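Local structure of possible sortase-like protein (Corynebacterium diphtheriae, 5UUS) at residues 38-43 / 54-59; 111-116 / 215-220; 158-163 / 205-210. The protein probably acts as a sortase, a membrane-anchored cysteine enzyme of the class that cleaves sorting signals and joins proteins to the cell envelope. All coordinates share one frame; numbering follows the deposited sequence.

Contact 1 (38-43 / 54-59); sequences GEAFAR and QFAIVE
The carbonyl oxygen of Ile57 is gripped by two consecutive residues of the facing strand. Phe41 N donates to Ile57 O at 3.0 Å, and Ala40 CA makes a CA-H...O contact with the same oxygen. Ile57 in turn donates from its own N to Ala42 O, the next residue of the facing strand, in a straighter bond (2.7 Å, 172° at the hydrogen). Towards the other end, Glu59 N binds Glu39 O. Gly38 N closes the row on Glu59 O at 2.7 Å; the positive phi of Gly38 is one that glycine adopts readily.

Chi1 of Phe41 (67°) turns CG towards strand 54-59. The ring meets Val58 C at its edge, and CE1 packs on Ile57 CG2. The same CE1 comes 3.6 Å from Glu59 OE1, the carboxylate plane being turned 77° from the ring; that oxygen is hydrogen-bonded to His72 ND1. Ala40 is paired with Val58 and Ala56 with Arg43, so the small methyls Ala40 CB and Ala56 CB meet diagonally, at 4.1 Å. Val58 CG1 lies 3.7 Å from Gly38 C. Ala42 sets its methyl CB against Ile57 CB (4.2 Å), and the branched isoleucine is buried against Phe85 and Val87. At the far end, Gln54 NE2 comes to 3.6 Å from Arg43 CD, the two side chains running alongside each other.

Two residues, Phe41 and Ala42, lie opposite the single Ile57, which makes this a classic beta bulge, here set within the antiparallel hairpin of strands 40-45 and 54-59 in the beta barrel of the sortase fold.

Contact 2 (111-116 / 215-220); sequences VVETRT and FPKNGD
The backbones of Thr116 and Lys217 come together at a single point, their CA atoms 5.3 Å apart, near the end of strand 109-114, in the turn that leads to strand 117-123, and where strand 204-216 has run out. There Lys217 N donates to Thr116 O at 2.8 Å with a nearly straight N-H (167°). Pro216, which has no N-H to offer, adds a CA-H...O contact from its CA to the same oxygen at 3.3 Å. The turn has its own brace: Thr114 OG1 accepts from Thr116 N at 3.2 Å, an ST turn that uses the short hydroxyl of threonine, and the same hydroxyl is also bonded to Ser117 OG and Lys31 NZ.

The long reach comes from Lys217. Its CG is anti to the carbonyl carbon (chi1 -66°), and from there the chain runs extended, with CG beside Thr116 C and CD beside Arg115 O at 3.6 Å. NZ thus arrives between two acceptors. It donates to Thr114 O at 2.9 Å, tilted from the carbonyl plane, and forms a salt bridge with Glu113 OE2; the modelled separation of NZ and OE2, 2.5 Å, is very short and should be read with caution. Glu113 is likewise extended, and the two side chains cross at about a right angle; its other oxygen, OE1, is hydrogen-bonded to Tyr45 OH. The carboxylate probably favours the charged form of the lysine. A long, flexible chain ending in a cation suits this span at the surface.

Strand 117-123 pairs with both strand 109-114 and strand 204-216, and its Trp118 is touched by the side chains of Glu113 and Lys217, so the contact joins two strands that share this neighbour.

Contact 3 (158-163 / 205-210); sequences NGRFIT and MIVHAM. With ACT (acetate ion), chain F.
Phe161 lays one face of its ring over Ile206, whose CB sits 3.9 Å from the ring centroid and only 16° off the normal, a CH-pi contact. Chi1 of Phe161 (61°) sets CG between the backbone N and the carbonyl carbon, on the side facing Ile206. Beyond it, CE1 reaches His208 NE2 at 3.8 Å, the two rings being oblique; in that imidazole NE2 is hydrogen-bonded with Glu176 OE2 and ND1 with Thr191 OG1. Thr163 CG2 presses on Ile206 CG1 at 3.6 Å. The branched Ile206 thus packs between the Phe161 ring and Thr163, with its CG2 over a face of the His208 ring.

On the opposite face, Arg160 lies alongside Val207, its CG 3.8 Å from Val207 CG2, and sends its guanidinium to the carbonyl of Leu104. Next to it, Ile162 CD1 meets Met205 CB at 3.8 Å, where flexible methionine fits readily. The backbones pair antiparallel: Phe161 and Ile206 exchange bonds in both directions, and His208 N donates to Gly159 O at 2.8 Å. Just before the strand, Asn158 ND2 binds an acetate, probably from the crystallisation liquor, through OXT at 3.0 Å, while OD1 is hydrogen-bonded to Asp127 N.

Strand 204-216 is flanked by strand 160-163 and by strand 188-193, whose Thr191, Thr193 and Met192 pack against Ile206 and Val207.

From the N terminus, contact 1 comes first, closing the short hairpin between 38-43 and 54-59 before the others open. Contact 2 then opens at 111-116 and closes only at 215-220, about a hundred residues later. Contact 3 (158-163 with 205-210) lies nested inside that long loop. Contacts 1 and 2 touch, since strands 40-45 and 109-114 are neighbours in the sheet: Ala42 CB packs on Glu113 O, and Arg43 forms a long, weak ion pair with Glu113. Contact 3 lies across the chain's centre from both. Contacts 1 and 2 therefore tie strands on one side of the sheet and contact 3 those on the other, with strand 204-216 common to contacts 2 and 3.

Contact 1 (38-43 / 54-59)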
loop_
_atom_site.group_PDB
_atom_site.type_symbol
_atom_site.label_atom_id
_atom_site.label_comp_id
_atom_site.label_asym_id
_atom_site.label_seq_id
_atom_site.Cartn_x
_atom_site.Cartn_y
_atom_site.Cartn_z
ATOM N N GLY A 38 -9.923 -3.110 14.966
ATOM C CA GLY A 38 -8.842 -3.119 15.932
ATOM C C GLY A 38 -8.024 -4.399 15.925
ATOM O O GLY A 38 -7.112 -4.541 16.727
ATOM N N GLU A 39 -8.337 -5.337 15.035
ATOM C CA GLU A 39 -7.576 -6.585 14.960
ATOM C C GLU A 39 -6.661 -6.626 13.745
ATOM O O GLU A 39 -6.941 -5.981 12.734
ATOM C CB GLU A 39 -8.528 -7.791 14.920
ATOM C CG GLU A 39 -9.394 -7.900 16.176
ATOM C CD GLU A 39 -8.583 -7.988 17.475
ATOM O OE1 GLU A 39 -7.570 -8.724 17.516
ATOM O OE2 GLU A 39 -8.962 -7.317 18.462
ATOM N N ALA A 40 -5.575 -7.395 13.855
ATOM C CA ALA A 40 -4.639 -7.596 12.753
ATOM C C ALA A 40 -5.258 -8.479 11.701
ATOM O O ALA A 40 -5.766 -9.542 12.023
ATOM C CB ALA A 40 -3.346 -8.213 13.250
ATOM N N PHE A 41 -5.230 -8.056 10.446
ATOM C CA PHE A 41 -5.825 -8.886 9.378
ATOM C C PHE A 41 -4.847 -9.059 8.223
ATOM O O PHE A 41 -5.144 -9.743 7.245
ATOM C CB PHE A 41 -7.122 -8.265 8.854
ATOM C CG PHE A 41 -6.918 -6.954 8.126
ATOM C CD1 PHE A 41 -6.787 -5.763 8.838
ATOM C CD2 PHE A 41 -6.857 -6.918 6.745
ATOM C CE1 PHE A 41 -6.582 -4.553 8.186
ATOM C CE2 PHE A 41 -6.655 -5.711 6.075
ATOM C CZ PHE A 41 -6.523 -4.525 6.803
ATOM N N ALA A 42 -3.685 -8.409 8.317
ATOM C CA ALA A 42 -2.710 -8.502 7.234
ATOM C C ALA A 42 -1.306 -8.229 7.727
ATOM O O ALA A 42 -1.104 -7.788 8.859
ATOM C CB ALA A 42 -3.060 -7.545 6.098
ATOM N N ARG A 43 -0.340 -8.521 6.868
ATOM C CA ARG A 43 1.050 -8.307 7.187
ATOM C C ARG A 43 1.735 -7.674 5.987
ATOM O O ARG A 43 1.489 -8.079 4.854
ATOM C CB ARG A 43 1.718 -9.616 7.558
ATOM C CG ARG A 43 3.150 -9.464 7.963
ATOM C CD ARG A 43 3.702 -10.795 8.428
ATOM N NE ARG A 43 3.007 -11.310 9.601
ATOM C CZ ARG A 43 2.711 -12.592 9.782
ATOM N NH1 ARG A 43 3.027 -13.485 8.849
ATOM N NH2 ARG A 43 2.085 -12.981 10.887
ATOM N N GLN A 54 8.857 -6.250 8.824
ATOM C CA GLN A 54 7.503 -6.744 8.607
ATOM C C GLN A 54 6.630 -6.245 9.739
ATOM O O GLN A 54 7.046 -6.184 10.899
ATOM C CB GLN A 54 7.464 -8.274 8.518
ATOM C CG GLN A 54 7.896 -8.979 9.766
ATOM C CD GLN A 54 7.875 -10.473 9.592
ATOM O OE1 GLN A 54 8.749 -11.044 8.937
ATOM N NE2 GLN A 54 6.861 -11.121 10.156
ATOM N N PHE A 55 5.429 -5.841 9.385
ATOM C CA PHE A 55 4.507 -5.312 10.360
ATOM C C PHE A 55 3.134 -5.901 10.122
ATOM O O PHE A 55 2.719 -6.024 8.981
ATOM C CB PHE A 55 4.444 -3.806 10.252
ATOM C CG PHE A 55 5.627 -3.113 10.875
ATOM C CD1 PHE A 55 5.596 -2.748 12.211
ATOM C CD2 PHE A 55 6.764 -2.843 10.120
ATOM C CE1 PHE A 55 6.687 -2.105 12.796
ATOM C CE2 PHE A 55 7.867 -2.210 10.696
ATOM C CZ PHE A 55 7.821 -1.845 12.028
ATOM N N ALA A 56 2.443 -6.238 11.199
ATOM C CA ALA A 56 1.034 -6.551 11.125
ATOM C C ALA A 56 0.256 -5.274 10.819
ATOM O O ALA A 56 0.613 -4.166 11.262
ATOM C CB ALA A 56 0.552 -7.187 12.435
ATOM N N ILE A 57 -0.801 -5.421 10.040
ATOM C CA ILE A 57 -1.678 -4.304 9.790
ATOM C C ILE A 57 -2.971 -4.523 10.521
ATOM O O ILE A 57 -3.559 -5.589 10.420
ATOM C CB ILE A 57 -1.925 -4.120 8.301
ATOM C CG1 ILE A 57 -0.587 -3.872 7.590
ATOM C CG2 ILE A 57 -2.898 -2.979 8.061
ATOM C CD1 ILE A 57 -0.682 -3.978 6.066
ATOM N N VAL A 58 -3.405 -3.510 11.258
ATOM C CA VAL A 58 -4.624 -3.574 12.061
ATOM C C VAL A 58 -5.772 -2.815 11.366
ATOM O O VAL A 58 -5.525 -1.881 10.596
ATOM C CB VAL A 58 -4.312 -2.988 13.473
ATOM C CG1 VAL A 58 -5.513 -2.355 14.123
ATOM C CG2 VAL A 58 -3.655 -4.050 14.363
ATOM N N GLU A 59 -7.018 -3.197 11.624
ATOM C CA GLU A 59 -8.168 -2.481 11.063
ATOM C C GLU A 59 -8.542 -1.277 11.907
ATOM O O GLU A 59 -8.933 -1.431 13.063
ATOM C CB GLU A 59 -9.382 -3.424 10.940
ATOM C CG GLU A 59 -10.661 -2.735 10.467
ATOM C CD GLU A 59 -10.622 -2.343 8.982
ATOM O OE1 GLU A 59 -9.581 -2.564 8.311
ATOM O OE2 GLU A 59 -11.637 -1.813 8.481
#

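Contact 2 (111-116 / 215-220)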
loop_
_atom_site.group_PDB
_atom_site.type_symbol
_atom_site.label_atom_id
_atom_site.label_comp_id
_atom_site.label_asym_id
_atom_site.label_seq_id
_atom_site.Cartn_x
_atom_site.Cartn_y
_atom_site.Cartn_z
ATOM N N VAL A 111 5.042 -5.755 -0.214
ATOM C CA VAL A 111 4.321 -7.019 -0.265
ATOM C C VAL A 111 3.326 -7.097 0.881
ATOM O O VAL A 111 3.678 -6.826 2.029
ATOM C CB VAL A 111 5.280 -8.219 -0.223
ATOM C CG1 VAL A 111 4.485 -9.525 -0.344
ATOM C CG2 VAL A 111 6.311 -8.113 -1.360
ATOM N N VAL A 112 2.079 -7.433 0.556
ATOM C CA VAL A 112 1.007 -7.493 1.544
ATOM C C VAL A 112 0.370 -8.880 1.535
ATOM O O VAL A 112 -0.075 -9.389 0.512
ATOM C CB VAL A 112 -0.056 -6.412 1.292
ATOM C CG1 VAL A 112 -1.071 -6.368 2.430
ATOM C CG2 VAL A 112 0.621 -5.046 1.168
ATOM N N GLU A 113 0.360 -9.484 2.706
ATOM C CA GLU A 113 -0.208 -10.792 2.893
ATOM C C GLU A 113 -1.511 -10.690 3.673
ATOM O O GLU A 113 -1.565 -10.013 4.716
ATOM C CB GLU A 113 0.802 -11.650 3.647
ATOM C CG GLU A 113 0.398 -13.028 3.931
ATOM C CD GLU A 113 1.332 -13.678 4.952
ATOM O OE1 GLU A 113 2.244 -12.989 5.509
ATOM O OE2 GLU A 113 1.138 -14.878 5.196
ATOM N N THR A 114 -2.563 -11.353 3.192
ATOM C CA THR A 114 -3.719 -11.564 4.051
ATOM C C THR A 114 -3.838 -13.054 4.393
ATOM O O THR A 114 -3.017 -13.868 3.970
ATOM C CB THR A 114 -5.022 -11.066 3.398
ATOM O OG1 THR A 114 -5.423 -11.982 2.382
ATOM C CG2 THR A 114 -4.834 -9.667 2.814
ATOM N N ARG A 115 -4.868 -13.425 5.137
ATOM C CA ARG A 115 -5.072 -14.854 5.412
ATOM C C ARG A 115 -5.357 -15.718 4.150
ATOM O O ARG A 115 -5.168 -16.927 4.172
ATOM C CB ARG A 115 -6.179 -15.015 6.439
ATOM C CG ARG A 115 -5.781 -14.451 7.822
ATOM C CD ARG A 115 -6.967 -14.550 8.760
ATOM N NE ARG A 115 -6.763 -14.026 10.108
ATOM C CZ ARG A 115 -6.018 -14.594 11.064
ATOM N NH1 ARG A 115 -5.326 -15.712 10.833
ATOM N NH2 ARG A 115 -5.943 -14.019 12.263
ATOM N N THR A 116 -5.761 -15.092 3.047
ATOM C CA THR A 116 -6.075 -15.833 1.843
ATOM C C THR A 116 -5.237 -15.459 0.623
ATOM O O THR A 116 -5.395 -16.080 -0.424
ATOM C CB THR A 116 -7.561 -15.644 1.448
ATOM O OG1 THR A 116 -7.812 -14.251 1.261
ATOM C CG2 THR A 116 -8.500 -16.157 2.525
ATOM N N PHE A 215 -2.745 -12.789 -5.854
ATOM C CA PHE A 215 -3.118 -14.198 -6.062
ATOM C C PHE A 215 -3.403 -14.877 -4.717
ATOM O O PHE A 215 -2.952 -14.395 -3.661
ATOM C CB PHE A 215 -2.022 -14.946 -6.852
ATOM C CG PHE A 215 -0.669 -14.909 -6.211
ATOM C CD1 PHE A 215 -0.299 -15.869 -5.278
ATOM C CD2 PHE A 215 0.240 -13.914 -6.551
ATOM C CE1 PHE A 215 0.958 -15.832 -4.684
ATOM C CE2 PHE A 215 1.497 -13.861 -5.958
ATOM C CZ PHE A 215 1.857 -14.824 -5.024
ATOM N N PRO A 216 -4.178 -15.984 -4.747
ATOM C CA PRO A 216 -4.594 -16.678 -3.522
ATOM C C PRO A 216 -3.506 -17.578 -2.944
ATOM O O PRO A 216 -2.677 -18.085 -3.678
ATOM C CB PRO A 216 -5.795 -17.514 -3.981
ATOM C CG PRO A 216 -5.446 -17.855 -5.424
ATOM C CD PRO A 216 -4.782 -16.578 -5.954
ATOM N N LYS A 217 -3.525 -17.760 -1.629
ATOM C CA LYS A 217 -2.668 -18.723 -0.971
ATOM C C LYS A 217 -3.176 -20.138 -1.269
ATOM O O LYS A 217 -4.092 -20.296 -2.061
ATOM C CB LYS A 217 -2.658 -18.492 0.540
ATOM C CG LYS A 217 -2.029 -17.195 1.000
ATOM C CD LYS A 217 -1.985 -17.140 2.494
ATOM C CE LYS A 217 -0.958 -16.106 2.928
ATOM N NZ LYS A 217 -0.948 -15.917 4.388
ATOM N N ASN A 218 -2.595 -21.114 -0.560
ATOM C CA ASN A 218 -2.854 -22.564 -0.631
ATOM C C ASN A 218 -1.846 -23.167 -1.601
ATOM O O ASN A 218 -2.091 -23.312 -2.795
ATOM C CB ASN A 218 -4.294 -22.896 -1.038
ATOM C CG ASN A 218 -4.891 -24.018 -0.209
ATOM O OD1 ASN A 218 -4.300 -24.443 0.790
ATOM N ND2 ASN A 218 -6.075 -24.502 -0.614
ATOM N N GLY A 219 -0.688 -23.505 -1.053
ATOM C CA GLY A 219 0.493 -23.743 -1.849
ATOM C C GLY A 219 1.574 -22.863 -1.258
ATOM O O GLY A 219 1.275 -21.807 -0.690
ATOM N N ASP A 220 2.824 -23.290 -1.391
ATOM C CA ASP A 220 3.952 -22.617 -0.753
ATOM C C ASP A 220 4.394 -21.352 -1.499
ATOM O O ASP A 220 5.335 -20.688 -1.075
ATOM C CB ASP A 220 5.132 -23.589 -0.634
ATOM C CG ASP A 220 4.680 -25.040 -0.444
ATOM O OD1 ASP A 220 3.630 -25.256 0.199
ATOM O OD2 ASP A 220 5.370 -25.964 -0.944
#

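Contact 3 (158-163 / 205-210)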
loop_
_atom_site.group_PDB
_atom_site.type_symbol
_atom_site.label_atom_id
_atom_site.label_comp_id
_atom_site.label_asym_id
_atom_site.label_seq_id
_atom_site.Cartn_x
_atom_site.Cartn_y
_atom_site.Cartn_z
ATOM N N ASN A 158 1.468 11.294 -7.840
ATOM C CA ASN A 158 2.883 11.259 -7.465
ATOM C C ASN A 158 3.140 10.103 -6.494
ATOM O O ASN A 158 2.378 9.915 -5.555
ATOM C CB ASN A 158 3.268 12.613 -6.822
ATOM C CG ASN A 158 4.761 12.867 -6.805
ATOM O OD1 ASN A 158 5.573 11.966 -7.020
ATOM N ND2 ASN A 158 5.139 14.131 -6.525
ATOM N N GLY A 159 4.191 9.321 -6.716
ATOM C CA GLY A 159 4.505 8.215 -5.814
ATOM C C GLY A 159 4.830 8.634 -4.381
ATOM O O GLY A 159 4.677 7.837 -3.469
ATOM N N ARG A 160 5.311 9.867 -4.178
ATOM C CA ARG A 160 5.549 10.372 -2.819
ATOM C C ARG A 160 5.463 11.897 -2.787
ATOM O O ARG A 160 5.968 12.575 -3.680
ATOM C CB ARG A 160 6.911 9.914 -2.276
ATOM C CG ARG A 160 7.202 10.349 -0.801
ATOM C CD ARG A 160 8.506 9.732 -0.261
ATOM N NE ARG A 160 9.597 9.951 -1.208
ATOM C CZ ARG A 160 10.387 8.993 -1.687
ATOM N NH1 ARG A 160 10.240 7.750 -1.254
ATOM N NH2 ARG A 160 11.330 9.279 -2.587
ATOM N N PHE A 161 4.803 12.431 -1.773
ATOM C CA PHE A 161 4.706 13.888 -1.619
ATOM C C PHE A 161 4.314 14.230 -0.196
ATOM O O PHE A 161 3.956 13.342 0.594
ATOM C CB PHE A 161 3.711 14.509 -2.628
ATOM C CG PHE A 161 2.283 14.015 -2.495
ATOM C CD1 PHE A 161 1.881 12.821 -3.095
ATOM C CD2 PHE A 161 1.333 14.762 -1.813
ATOM C CE1 PHE A 161 0.563 12.363 -2.979
ATOM C CE2 PHE A 161 0.015 14.307 -1.682
ATOM C CZ PHE A 161 -0.383 13.103 -2.302
ATOM N N ILE A 162 4.417 15.519 0.122
ATOM C CA ILE A 162 4.083 16.038 1.438
ATOM C C ILE A 162 2.798 16.841 1.337
ATOM O O ILE A 162 2.576 17.539 0.347
ATOM C CB ILE A 162 5.214 16.941 2.004
ATOM C CG1 ILE A 162 6.519 16.159 2.076
ATOM C CG2 ILE A 162 4.822 17.498 3.392
ATOM C CD1 ILE A 162 6.469 14.934 2.988
ATOM N N THR A 163 1.932 16.719 2.339
ATOM C CA THR A 163 0.647 17.405 2.279
ATOM C C THR A 163 0.194 17.792 3.687
ATOM O O THR A 163 0.934 17.591 4.651
ATOM C CB THR A 163 -0.430 16.547 1.562
ATOM O OG1 THR A 163 -1.598 17.357 1.330
ATOM C CG2 THR A 163 -0.830 15.277 2.408
ATOM N N MET A 205 3.376 12.829 5.277
ATOM C CA MET A 205 4.002 12.264 4.087
ATOM C C MET A 205 3.070 11.217 3.495
ATOM O O MET A 205 2.517 10.408 4.240
ATOM C CB MET A 205 5.354 11.625 4.411
ATOM C CG MET A 205 6.007 10.903 3.216
ATOM S SD MET A 205 7.629 10.214 3.688
ATOM C CE MET A 205 8.466 11.746 4.116
ATOM N N ILE A 206 2.939 11.230 2.168
ATOM C CA ILE A 206 2.102 10.293 1.411
ATOM C C ILE A 206 2.964 9.481 0.435
ATOM O O ILE A 206 3.806 10.050 -0.270
ATOM C CB ILE A 206 1.010 11.017 0.582
ATOM C CG1 ILE A 206 0.253 12.034 1.427
ATOM C CG2 ILE A 206 0.032 9.997 -0.058
ATOM C CD1 ILE A 206 -0.457 11.414 2.642
ATOM N N VAL A 207 2.768 8.161 0.398
ATOM C CA VAL A 207 3.396 7.313 -0.629
ATOM C C VAL A 207 2.325 6.499 -1.359
ATOM O O VAL A 207 1.403 5.959 -0.722
ATOM C CB VAL A 207 4.446 6.367 -0.026
ATOM C CG1 VAL A 207 4.883 5.318 -1.062
ATOM C CG2 VAL A 207 5.624 7.167 0.490
ATOM N N HIS A 208 2.408 6.449 -2.689
ATOM C CA HIS A 208 1.474 5.639 -3.484
ATOM C C HIS A 208 2.243 4.560 -4.232
ATOM O O HIS A 208 3.301 4.816 -4.833
ATOM C CB HIS A 208 0.690 6.495 -4.503
ATOM C CG HIS A 208 -0.296 7.439 -3.895
ATOM N ND1 HIS A 208 -1.301 7.026 -3.034
ATOM C CD2 HIS A 208 -0.455 8.781 -4.034
ATOM C CE1 HIS A 208 -2.029 8.069 -2.673
ATOM N NE2 HIS A 208 -1.529 9.149 -3.264
ATOM N N ALA A 209 1.711 3.352 -4.188
ATOM C CA ALA A 209 2.254 2.234 -4.936
ATOM C C ALA A 209 1.083 1.579 -5.704
ATOM O O ALA A 209 -0.062 1.588 -5.242
ATOM C CB ALA A 209 2.929 1.227 -3.975
ATOM N N MET A 210 1.378 1.012 -6.861
ATOM C CA MET A 210 0.366 0.431 -7.720
ATOM C C MET A 210 0.510 -1.095 -7.763
ATOM O O MET A 210 1.629 -1.636 -7.822
ATOM C CB MET A 210 0.454 1.028 -9.135
ATOM C CG MET A 210 -0.537 0.406 -10.124
ATOM S SD MET A 210 -0.601 1.235 -11.726
ATOM C CE MET A 210 -1.317 2.830 -11.235
HETATM C C ACT F . 2.837 17.464 -6.471
HETATM O O ACT F . 3.117 17.931 -5.340
HETATM O OXT ACT F . 3.059 16.239 -6.597
HETATM C CH3 ACT F . 2.279 18.315 -7.590
#